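Long-range contacts in L-lactate dehydrogenase (Trichomonas vaginalis, PDB 4UUL), which probably interconverts pyruvate and L-lactate, or oxaloacetate and L-malate, using NAD(H), as a member of the lactate/malate dehydrogenase superfamily: residues S116-V127 with A143-L154; V264-N275 with V283-V291. The protein carries 1 engineered substitution. All coordinates share one frame; numbering follows the deposited sequence. Where two conformers were deposited one is given.

Interaction 1: S116-V127 with A143-L154; sequences SKWAKPSVKVLV and AKNLKPENFSSL
The side-chain amide of N150 reaches across to the turn K120-V123 and holds two of its carbonyls with one nitrogen. ND2 donates to V123 O at 2.8 Å, nearly straight and within the amide plane, and to P121 O at 2.9 Å, from above the carbonyl plane. The amide's rotation is fixed from its other end: OD1 accepts hydrogen bonds from K147 N and from a water that also donates to P121 O. Asparagine suits this place because its short amide offers donors and an acceptor to two loops.

A second polar grip lies at the end of helix 97-118. A chi1 of 179° turns S116 OG to the loop, where the small hydroxyl accepts the backbone N-H of N145 at 2.8 Å; N145 ND2 adds only a weak bond to S116 O.

Between them the packing is apolar. L146 CD1 meets V123 CG1 at 3.9 Å, the side chains crossing at about a right angle; branched, nonpolar residues suit this buried spot. V125 lies beside F151, its CB 3.9 Å from CD1 of the ring, and both touch L115 of helix 97-118. On the other sheet face, L126 CD1 approaches L154 CB.

Backbone bonds zip the strands in parallel register, from V125 N to N150 O, S152 N to V125 O, V127 N to S152 O and L154 N to V127 O.

Strand 124-127, helix 132-141 and strand 151-153 form a beta-alpha-beta unit at the edge of the Rossmann sheet; L154, just beyond S153, contacts NADH when the cofactor is bound, as it is not here.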
loop_
_atom_site.group_PDB
_atom_site.type_symbol
_atom_site.label_atom_id
_atom_site.label_comp_id
_atom_site.label_asym_id
_atom_site.label_seq_id
_atom_site.Cartn_x
_atom_site.Cartn_y
_atom_site.Cartn_z
ATOM N N SER B 116 -5.102 -25.498 -13.288
ATOM C CA SER B 116 -6.038 -26.560 -13.549
ATOM C C SER B 116 -5.867 -27.696 -12.545
ATOM O O SER B 116 -6.841 -28.245 -12.027
ATOM C CB SER B 116 -5.878 -27.076 -14.961
ATOM O OG SER B 116 -6.789 -28.134 -15.196
ATOM N N LYS B 117 -4.621 -28.060 -12.273
ATOM C CA LYS B 117 -4.332 -29.198 -11.405
ATOM C C LYS B 117 -4.745 -28.928 -9.960
ATOM O O LYS B 117 -5.279 -29.804 -9.308
ATOM C CB LYS B 117 -2.838 -29.512 -11.466
ATOM C CG LYS B 117 -2.362 -30.786 -10.807
ATOM C CD LYS B 117 -0.983 -31.141 -11.338
ATOM C CE LYS B 117 -0.436 -32.404 -10.676
ATOM N NZ LYS B 117 -1.308 -33.597 -10.905
ATOM N N TRP B 118 -4.472 -27.727 -9.457
ATOM C CA TRP B 118 -4.520 -27.481 -8.028
ATOM C C TRP B 118 -5.489 -26.421 -7.519
ATOM O O TRP B 118 -5.886 -26.451 -6.344
ATOM C CB TRP B 118 -3.105 -27.178 -7.566
ATOM C CG TRP B 118 -2.200 -28.319 -7.664
ATOM C CD1 TRP B 118 -2.399 -29.601 -7.171
ATOM C CD2 TRP B 118 -0.903 -28.315 -8.245
ATOM N NE1 TRP B 118 -1.316 -30.358 -7.442
ATOM C CE2 TRP B 118 -0.380 -29.608 -8.097
ATOM C CE3 TRP B 118 -0.131 -27.348 -8.879
ATOM C CZ2 TRP B 118 0.884 -29.957 -8.555
ATOM C CZ3 TRP B 118 1.132 -27.691 -9.325
ATOM C CH2 TRP B 118 1.622 -28.986 -9.167
ATOM N N ALA B 119 -5.815 -25.427 -8.332
ATOM C CA ALA B 119 -6.671 -24.343 -7.854
ATOM C C ALA B 119 -8.114 -24.833 -7.708
ATOM O O ALA B 119 -8.523 -25.828 -8.295
ATOM C CB ALA B 119 -6.585 -23.135 -8.788
ATOM N N LYS B 120 -8.928 -24.107 -6.945
ATOM C CA LYS B 120 -10.369 -24.408 -6.952
ATOM C C LYS B 120 -10.952 -24.184 -8.345
ATOM O O LYS B 120 -10.489 -23.317 -9.085
ATOM C CB LYS B 120 -11.117 -23.514 -5.977
ATOM C CG LYS B 120 -10.760 -23.729 -4.522
ATOM C CD LYS B 120 -11.755 -22.969 -3.650
ATOM C CE LYS B 120 -11.414 -22.981 -2.177
ATOM N NZ LYS B 120 -12.476 -22.261 -1.456
ATOM N N PRO B 121 -12.014 -24.931 -8.683
ATOM C CA PRO B 121 -12.625 -24.721 -10.001
ATOM C C PRO B 121 -13.217 -23.332 -10.161
ATOM O O PRO B 121 -13.495 -22.916 -11.274
ATOM C CB PRO B 121 -13.737 -25.791 -10.060
ATOM C CG PRO B 121 -13.363 -26.796 -9.096
ATOM C CD PRO B 121 -12.557 -26.137 -8.030
ATOM N N SER B 122 -13.441 -22.648 -9.042
ATOM C CA SER B 122 -14.006 -21.307 -9.015
ATOM C C SER B 122 -12.964 -20.209 -9.055
ATOM O O SER B 122 -13.290 -19.025 -8.996
ATOM C CB SER B 122 -14.871 -21.138 -7.784
ATOM O OG SER B 122 -14.151 -21.555 -6.636
ATOM N N VAL B 123 -11.700 -20.584 -9.178
ATOM C CA VAL B 123 -10.624 -19.592 -9.089
ATOM C C VAL B 123 -10.806 -18.436 -10.079
ATOM O O VAL B 123 -11.128 -18.653 -11.247
ATOM C CB VAL B 123 -9.208 -20.262 -9.283
ATOM C CG1 VAL B 123 -9.063 -20.852 -10.693
ATOM C CG2 VAL B 123 -8.035 -19.340 -8.942
ATOM N N LYS B 124 -10.522 -17.222 -9.635
ATOM C CA LYS B 124 -10.491 -16.062 -10.497
ATOM C C LYS B 124 -9.025 -15.631 -10.696
ATOM O O LYS B 124 -8.349 -15.189 -9.755
ATOM C CB LYS B 124 -11.354 -14.916 -9.912
ATOM C CG LYS B 124 -12.834 -15.291 -9.922
ATOM C CD LYS B 124 -13.803 -14.252 -9.475
ATOM C CE LYS B 124 -15.199 -14.653 -9.957
ATOM N NZ LYS B 124 -16.164 -13.661 -9.688
ATOM N N VAL B 125 -8.570 -15.737 -11.927
ATOM C CA VAL B 125 -7.195 -15.546 -12.303
ATOM C C VAL B 125 -7.085 -14.223 -13.063
ATOM O O VAL B 125 -7.619 -14.068 -14.150
ATOM C CB VAL B 125 -6.698 -16.684 -13.221
ATOM C CG1 VAL B 125 -5.240 -16.508 -13.580
ATOM C CG2 VAL B 125 -6.970 -18.021 -12.580
ATOM N N LEU B 126 -6.379 -13.271 -12.452
ATOM C CA LEU B 126 -6.095 -11.974 -13.027
ATOM C C LEU B 126 -4.652 -11.934 -13.514
ATOM O O LEU B 126 -3.710 -12.000 -12.721
ATOM C CB LEU B 126 -6.322 -10.888 -12.001
ATOM C CG LEU B 126 -5.987 -9.468 -12.457
ATOM C CD1 LEU B 126 -6.710 -9.081 -13.754
ATOM C CD2 LEU B 126 -6.310 -8.468 -11.363
ATOM N N VAL B 127 -4.482 -11.825 -14.820
ATOM C CA VAL B 127 -3.161 -11.810 -15.440
ATOM C C VAL B 127 -2.685 -10.382 -15.597
ATOM O O VAL B 127 -3.344 -9.532 -16.209
ATOM C CB VAL B 127 -3.199 -12.526 -16.800
ATOM C CG1 VAL B 127 -1.816 -12.564 -17.396
ATOM C CG2 VAL B 127 -3.782 -13.904 -16.626
ATOM N N ALA B 143 -5.287 -24.782 -19.369
ATOM C CA ALA B 143 -5.899 -25.068 -18.079
ATOM C C ALA B 143 -7.136 -25.950 -18.303
ATOM O O ALA B 143 -8.286 -25.491 -18.380
ATOM C CB ALA B 143 -6.279 -23.762 -17.388
ATOM N N LYS B 144 -6.921 -27.248 -18.393
ATOM C CA LYS B 144 -7.939 -28.112 -18.973
ATOM C C LYS B 144 -9.212 -28.226 -18.140
ATOM O O LYS B 144 -10.293 -28.423 -18.697
ATOM C CB LYS B 144 -7.346 -29.475 -19.247
ATOM C CG LYS B 144 -7.162 -30.348 -18.048
ATOM C CD LYS B 144 -6.464 -31.661 -18.439
ATOM C CE LYS B 144 -6.160 -32.530 -17.230
ATOM N NZ LYS B 144 -5.586 -33.841 -17.621
ATOM N N ASN B 145 -9.101 -28.092 -16.816
ATOM C CA ASN B 145 -10.258 -28.218 -15.928
ATOM C C ASN B 145 -10.895 -26.859 -15.585
ATOM O O ASN B 145 -11.832 -26.805 -14.770
ATOM C CB ASN B 145 -9.861 -28.870 -14.594
ATOM C CG ASN B 145 -9.371 -30.273 -14.746
ATOM O OD1 ASN B 145 -9.824 -30.998 -15.607
ATOM N ND2 ASN B 145 -8.451 -30.688 -13.865
ATOM N N LEU B 146 -10.420 -25.789 -16.204
ATOM C CA LEU B 146 -10.980 -24.448 -15.994
ATOM C C LEU B 146 -11.684 -23.953 -17.263
ATOM O O LEU B 146 -11.701 -24.639 -18.295
ATOM C CB LEU B 146 -9.903 -23.471 -15.493
ATOM C CG LEU B 146 -9.255 -23.869 -14.179
ATOM C CD1 LEU B 146 -8.147 -22.902 -13.825
ATOM C CD2 LEU B 146 -10.280 -23.869 -13.064
ATOM N N LYS B 147 -12.310 -22.791 -17.157
ATOM C CA LYS B 147 -13.200 -22.258 -18.182
ATOM C C LYS B 147 -12.852 -20.804 -18.445
ATOM O O LYS B 147 -12.108 -20.172 -17.677
ATOM C CB LYS B 147 -14.655 -22.364 -17.724
ATOM C CG LYS B 147 -15.062 -23.787 -17.423
ATOM C CD LYS B 147 -15.186 -24.635 -18.669
ATOM C CE LYS B 147 -15.818 -26.015 -18.349
ATOM N NZ LYS B 147 -15.052 -26.810 -17.314
ATOM N N PRO B 148 -13.351 -20.256 -19.551
ATOM C CA PRO B 148 -13.061 -18.837 -19.809
ATOM C C PRO B 148 -13.423 -17.881 -18.673
ATOM O O PRO B 148 -12.712 -16.896 -18.442
ATOM C CB PRO B 148 -13.840 -18.564 -21.112
ATOM C CG PRO B 148 -13.884 -19.917 -21.804
ATOM C CD PRO B 148 -14.067 -20.921 -20.668
ATOM N N GLU B 149 -14.484 -18.180 -17.941
ATOM C CA GLU B 149 -14.922 -17.354 -16.835
ATOM C C GLU B 149 -13.893 -17.254 -15.700
ATOM O O GLU B 149 -13.997 -16.396 -14.833
ATOM C CB GLU B 149 -16.248 -17.931 -16.317
ATOM C CG GLU B 149 -17.449 -17.780 -17.277
ATOM C CD GLU B 149 -17.338 -18.562 -18.614
ATOM O OE1 GLU B 149 -16.882 -19.742 -18.632
ATOM O OE2 GLU B 149 -17.713 -17.946 -19.645
ATOM N N ASN B 150 -12.916 -18.155 -15.690
ATOM C CA ASN B 150 -11.886 -18.117 -14.674
ATOM C C ASN B 150 -10.747 -17.121 -14.934
ATOM O O ASN B 150 -9.890 -16.971 -14.066
ATOM C CB ASN B 150 -11.256 -19.502 -14.476
ATOM C CG ASN B 150 -12.240 -20.564 -13.963
ATOM O OD1 ASN B 150 -12.721 -21.383 -14.732
ATOM N ND2 ASN B 150 -12.532 -20.540 -12.676
ATOM N N PHE B 151 -10.746 -16.466 -16.096
ATOM C CA PHE B 151 -9.574 -15.683 -16.530
ATOM C C PHE B 151 -9.915 -14.286 -16.962
ATOM O O PHE B 151 -10.885 -14.055 -17.676
ATOM C CB PHE B 151 -8.909 -16.373 -17.741
ATOM C CG PHE B 151 -8.268 -17.690 -17.386
ATOM C CD1 PHE B 151 -6.969 -17.746 -16.923
ATOM C CD2 PHE B 151 -8.976 -18.869 -17.479
ATOM C CE1 PHE B 151 -6.393 -18.945 -16.549
ATOM C CE2 PHE B 151 -8.405 -20.107 -17.097
ATOM C CZ PHE B 151 -7.110 -20.132 -16.645
ATOM N N SER B 152 -9.038 -13.350 -16.613
ATOM C CA SER B 152 -9.105 -12.004 -17.156
ATOM C C SER B 152 -7.713 -11.372 -17.091
ATOM O O SER B 152 -6.847 -11.903 -16.407
ATOM C CB SER B 152 -10.166 -11.158 -16.452
ATOM O OG SER B 152 -9.841 -10.929 -15.114
ATOM N N SER B 153 -7.562 -10.247 -17.775
ATOM C CA SER B 153 -6.324 -9.511 -17.782
ATOM C C SER B 153 -6.567 -8.051 -17.448
ATOM O O SER B 153 -7.676 -7.532 -17.549
ATOM C CB SER B 153 -5.589 -9.642 -19.110
ATOM O OG SER B 153 -6.266 -9.043 -20.208
ATOM N N LEU B 154 -5.530 -7.396 -16.912
ATOM C CA LEU B 154 -5.643 -6.076 -16.334
ATOM C C LEU B 154 -5.462 -4.944 -17.341
ATOM O O LEU B 154 -4.342 -4.698 -17.766
ATOM C CB LEU B 154 -4.588 -5.927 -15.212
ATOM C CG LEU B 154 -4.705 -4.656 -14.403
ATOM C CD1 LEU B 154 -6.005 -4.601 -13.639
ATOM C CD2 LEU B 154 -3.566 -4.508 -13.449
HETATM O O HOH W 1 -14.119 -23.551 -13.857
#

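Interaction 2: V264-N275 with V283-V291; sequences VLSMGIPVPEGN and VVFSFPCNV
F287 leans over the neighbouring strand toward I269, V271 and the turn P272-N275. Its CB rises on the face shared with M267 and I269, and with CG trans to the carbonyl carbon (chi1 -75°) the ring is carried toward 264-275. CD2 then meets I269 CG1 at 3.8 Å. Next along that side, CE2 touches P272 CD at 3.9 Å and has V271 CG2 at the ring edge, close to its plane. At the far end CE1 and CZ meet the N275 amide, turned 54° from the ring, with CE1 4.0 Å from OD1. N275 ND2 donates to P272 O, nearly straight, and also to I279 O. One ring face receives F285 CD1. The same V271 CG2 packs tightly on F285 CB, at 3.5 Å.

Farther along, M267 SD lies against C289 CB, and its flexible thioether ends with CE near V291 CG2. Paired backbone hydrogen bonds join L265 with C289, M267 with F287 and I269 with F285; V271 N to V283 O adds a seventh. Glycine suits position 268, where V284 CG1 packs 3.7 Å from G268 C.

Backbone N-H and C=O groups thus set the antiparallel register, while aromatic, aliphatic and sulfur groups fill the face of M267, I269 and F287 mainly by apolar contact.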
loop_
_atom_site.group_PDB
_atom_site.type_symbol
_atom_site.label_atom_id
_atom_site.label_comp_id
_atom_site.label_asym_id
_atom_site.label_seq_id
_atom_site.Cartn_x
_atom_site.Cartn_y
_atom_site.Cartn_z
ATOM N N VAL B 264 -18.225 1.535 -15.275
ATOM C CA VAL B 264 -17.759 0.839 -16.449
ATOM C C VAL B 264 -16.258 0.651 -16.296
ATOM O O VAL B 264 -15.488 1.638 -16.278
ATOM C CB VAL B 264 -18.076 1.613 -17.741
ATOM C CG1 VAL B 264 -17.490 0.897 -18.944
ATOM C CG2 VAL B 264 -19.602 1.730 -17.899
ATOM N N LEU B 265 -15.841 -0.618 -16.142
ATOM C CA LEU B 265 -14.426 -0.937 -15.983
ATOM C C LEU B 265 -13.898 -1.696 -17.194
ATOM O O LEU B 265 -14.459 -2.730 -17.581
ATOM C CB LEU B 265 -14.203 -1.820 -14.759
ATOM C CG LEU B 265 -14.635 -1.222 -13.397
ATOM C CD1 LEU B 265 -14.229 -2.130 -12.279
ATOM C CD2 LEU B 265 -14.136 0.187 -13.180
ATOM N N SER B 266 -12.836 -1.185 -17.777
ATOM C CA SER B 266 -12.182 -1.904 -18.862
ATOM C C SER B 266 -11.513 -3.132 -18.248
ATOM O O SER B 266 -10.823 -3.026 -17.239
ATOM C CB SER B 266 -11.130 -1.004 -19.491
ATOM O OG SER B 266 -11.698 0.185 -20.053
ATOM N N MET B 267 -11.780 -4.280 -18.859
ATOM C CA MET B 267 -11.217 -5.527 -18.429
ATOM C C MET B 267 -10.903 -6.406 -19.654
ATOM O O MET B 267 -11.726 -6.506 -20.562
ATOM C CB MET B 267 -12.219 -6.294 -17.548
ATOM C CG MET B 267 -12.586 -5.587 -16.274
ATOM S SD MET B 267 -13.837 -6.512 -15.329
ATOM C CE MET B 267 -13.458 -6.033 -13.710
ATOM N N GLY B 268 -9.735 -7.063 -19.656
ATOM C CA GLY B 268 -9.430 -8.049 -20.677
ATOM C C GLY B 268 -10.141 -9.322 -20.338
ATOM O O GLY B 268 -9.926 -9.883 -19.268
ATOM N N ILE B 269 -10.962 -9.811 -21.264
ATOM C CA ILE B 269 -11.684 -11.062 -21.039
ATOM C C ILE B 269 -11.612 -11.899 -22.292
ATOM O O ILE B 269 -11.502 -11.374 -23.396
ATOM C CB ILE B 269 -13.146 -10.858 -20.601
ATOM C CG1 ILE B 269 -13.873 -9.942 -21.590
ATOM C CG2 ILE B 269 -13.223 -10.302 -19.205
ATOM C CD1 ILE B 269 -15.390 -9.966 -21.429
ATOM N N PRO B 270 -11.671 -13.224 -22.119
ATOM C CA PRO B 270 -11.907 -14.071 -23.299
ATOM C C PRO B 270 -13.097 -13.519 -24.057
ATOM O O PRO B 270 -14.142 -13.274 -23.476
ATOM C CB PRO B 270 -12.245 -15.437 -22.663
ATOM C CG PRO B 270 -11.499 -15.403 -21.349
ATOM C CD PRO B 270 -11.719 -13.984 -20.871
ATOM N N VAL B 271 -12.961 -13.346 -25.359
ATOM C CA VAL B 271 -14.017 -12.678 -26.105
ATOM C C VAL B 271 -15.294 -13.483 -26.038
ATOM O O VAL B 271 -15.293 -14.638 -26.431
ATOM C CB VAL B 271 -13.616 -12.477 -27.597
ATOM C CG1 VAL B 271 -14.781 -12.046 -28.432
ATOM C CG2 VAL B 271 -12.462 -11.477 -27.720
ATOM N N PRO B 272 -16.417 -12.878 -25.592
ATOM C CA PRO B 272 -17.695 -13.605 -25.596
ATOM C C PRO B 272 -18.245 -13.757 -27.007
ATOM O O PRO B 272 -18.273 -12.828 -27.761
ATOM C CB PRO B 272 -18.654 -12.718 -24.760
ATOM C CG PRO B 272 -17.782 -11.758 -24.022
ATOM C CD PRO B 272 -16.540 -11.585 -24.902
ATOM N N GLU B 273 -18.720 -14.939 -27.347
ATOM C CA GLU B 273 -19.329 -15.164 -28.654
ATOM C C GLU B 273 -20.440 -14.168 -28.931
ATOM O O GLU B 273 -20.601 -13.690 -30.075
ATOM C CB GLU B 273 -19.863 -16.596 -28.792
ATOM C CG GLU B 273 -20.356 -16.942 -30.231
ATOM C CD GLU B 273 -20.730 -18.407 -30.389
ATOM O OE1 GLU B 273 -20.366 -19.214 -29.505
ATOM O OE2 GLU B 273 -21.388 -18.749 -31.402
ATOM N N GLY B 274 -21.244 -13.844 -27.943
ATOM C CA GLY B 274 -22.343 -12.929 -28.310
ATOM C C GLY B 274 -22.064 -11.429 -28.366
ATOM O O GLY B 274 -23.001 -10.650 -28.451
ATOM N N ASN B 275 -20.797 -11.011 -28.311
ATOM C CA ASN B 275 -20.508 -9.615 -27.991
ATOM C C ASN B 275 -21.039 -8.641 -29.024
ATOM O O ASN B 275 -21.112 -8.953 -30.207
ATOM C CB ASN B 275 -19.012 -9.388 -27.717
ATOM C CG ASN B 275 -18.181 -9.331 -28.987
ATOM O OD1 ASN B 275 -18.052 -8.293 -29.641
ATOM N ND2 ASN B 275 -17.612 -10.444 -29.338
ATOM N N VAL B 283 -9.454 -14.796 -28.538
ATOM C CA VAL B 283 -8.401 -14.059 -27.872
ATOM C C VAL B 283 -8.987 -13.469 -26.576
ATOM O O VAL B 283 -10.186 -13.595 -26.318
ATOM C CB VAL B 283 -7.804 -12.963 -28.742
ATOM C CG1 VAL B 283 -7.051 -13.554 -29.930
ATOM C CG2 VAL B 283 -8.863 -11.968 -29.202
ATOM N N VAL B 284 -8.119 -12.824 -25.803
ATOM C CA VAL B 284 -8.478 -12.072 -24.600
ATOM C C VAL B 284 -8.375 -10.610 -24.998
ATOM O O VAL B 284 -7.328 -10.159 -25.480
ATOM C CB VAL B 284 -7.574 -12.461 -23.430
ATOM C CG1 VAL B 284 -7.783 -11.517 -22.225
ATOM C CG2 VAL B 284 -7.780 -13.902 -23.060
ATOM N N PHE B 285 -9.465 -9.852 -24.807
ATOM C CA PHE B 285 -9.630 -8.534 -25.419
ATOM C C PHE B 285 -10.233 -7.610 -24.360
ATOM O O PHE B 285 -11.178 -8.011 -23.677
ATOM C CB PHE B 285 -10.588 -8.736 -26.603
ATOM C CG PHE B 285 -10.719 -7.557 -27.557
ATOM C CD1 PHE B 285 -11.543 -6.455 -27.270
ATOM C CD2 PHE B 285 -10.077 -7.592 -28.784
ATOM C CE1 PHE B 285 -11.667 -5.424 -28.159
ATOM C CE2 PHE B 285 -10.217 -6.542 -29.668
ATOM C CZ PHE B 285 -10.987 -5.468 -29.378
ATOM N N SER B 286 -9.673 -6.401 -24.203
ATOM C CA SER B 286 -10.241 -5.485 -23.239
ATOM C C SER B 286 -11.539 -4.873 -23.763
ATOM O O SER B 286 -11.603 -4.369 -24.898
ATOM C CB SER B 286 -9.234 -4.379 -22.894
ATOM O OG SER B 286 -9.783 -3.554 -21.880
ATOM N N PHE B 287 -12.587 -5.021 -22.964
ATOM C CA PHE B 287 -13.928 -4.479 -23.247
ATOM C C PHE B 287 -14.375 -3.586 -22.102
ATOM O O PHE B 287 -13.908 -3.769 -20.963
ATOM C CB PHE B 287 -14.967 -5.598 -23.295
ATOM C CG PHE B 287 -14.949 -6.469 -24.551
ATOM C CD1 PHE B 287 -15.596 -6.081 -25.688
ATOM C CD2 PHE B 287 -14.288 -7.675 -24.564
ATOM C CE1 PHE B 287 -15.630 -6.861 -26.817
ATOM C CE2 PHE B 287 -14.323 -8.493 -25.696
ATOM C CZ PHE B 287 -15.014 -8.092 -26.799
ATOM N N PRO B 288 -15.331 -2.692 -22.380
ATOM C CA PRO B 288 -16.034 -2.038 -21.261
ATOM C C PRO B 288 -16.931 -3.052 -20.564
ATOM O O PRO B 288 -17.789 -3.690 -21.219
ATOM C CB PRO B 288 -16.838 -0.950 -21.941
ATOM C CG PRO B 288 -17.145 -1.533 -23.314
ATOM C CD PRO B 288 -15.920 -2.402 -23.695
ATOM N N CYS B 289 -16.718 -3.243 -19.265
ATOM C CA CYS B 289 -17.413 -4.269 -18.515
ATOM C C CYS B 289 -18.102 -3.747 -17.270
ATOM O O CYS B 289 -17.695 -2.723 -16.682
ATOM C CB CYS B 289 -16.445 -5.386 -18.084
ATOM S SG CYS B 289 -15.734 -6.339 -19.458
ATOM N N ASN B 290 -19.121 -4.477 -16.858
ATOM C CA ASN B 290 -19.579 -4.401 -15.493
ATOM C C ASN B 290 -19.595 -5.810 -14.894
ATOM O O ASN B 290 -19.279 -6.782 -15.600
ATOM C CB ASN B 290 -20.897 -3.625 -15.366
ATOM C CG ASN B 290 -21.993 -4.147 -16.190
ATOM O OD1 ASN B 290 -22.162 -5.351 -16.398
ATOM N ND2 ASN B 290 -22.851 -3.206 -16.625
ATOM N N VAL B 291 -19.812 -5.916 -13.587
ATOM C CA VAL B 291 -19.772 -7.235 -12.945
ATOM C C VAL B 291 -21.002 -7.313 -12.052
ATOM O O VAL B 291 -21.310 -6.368 -11.320
ATOM C CB VAL B 291 -18.498 -7.442 -12.094
ATOM C CG1 VAL B 291 -18.480 -8.866 -11.581
ATOM C CG2 VAL B 291 -17.282 -7.159 -12.914
#

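Both contacts are mainly buried, but interaction 1 belongs to the nucleotide-binding domain and interaction 2 to the C-terminal alpha/beta domain. The first pairs parallel strands at a sheet edge and extends past the strands, where the buried N150 amide and S116 hydroxyl bond to backbone atoms. The second pairs antiparallel strands, and its cross-strand hydrogen bonds are all between backbone atoms, with side chains meeting mostly through apolar surfaces. The two share no strand, yet they touch: S153 N probably donates to G268 O at 2.8 Å, and F151 O packs against P270 CD. Strand 151-153 thus touches both strand 124-127 and strand 265-270, consistent with a junction between the two domains.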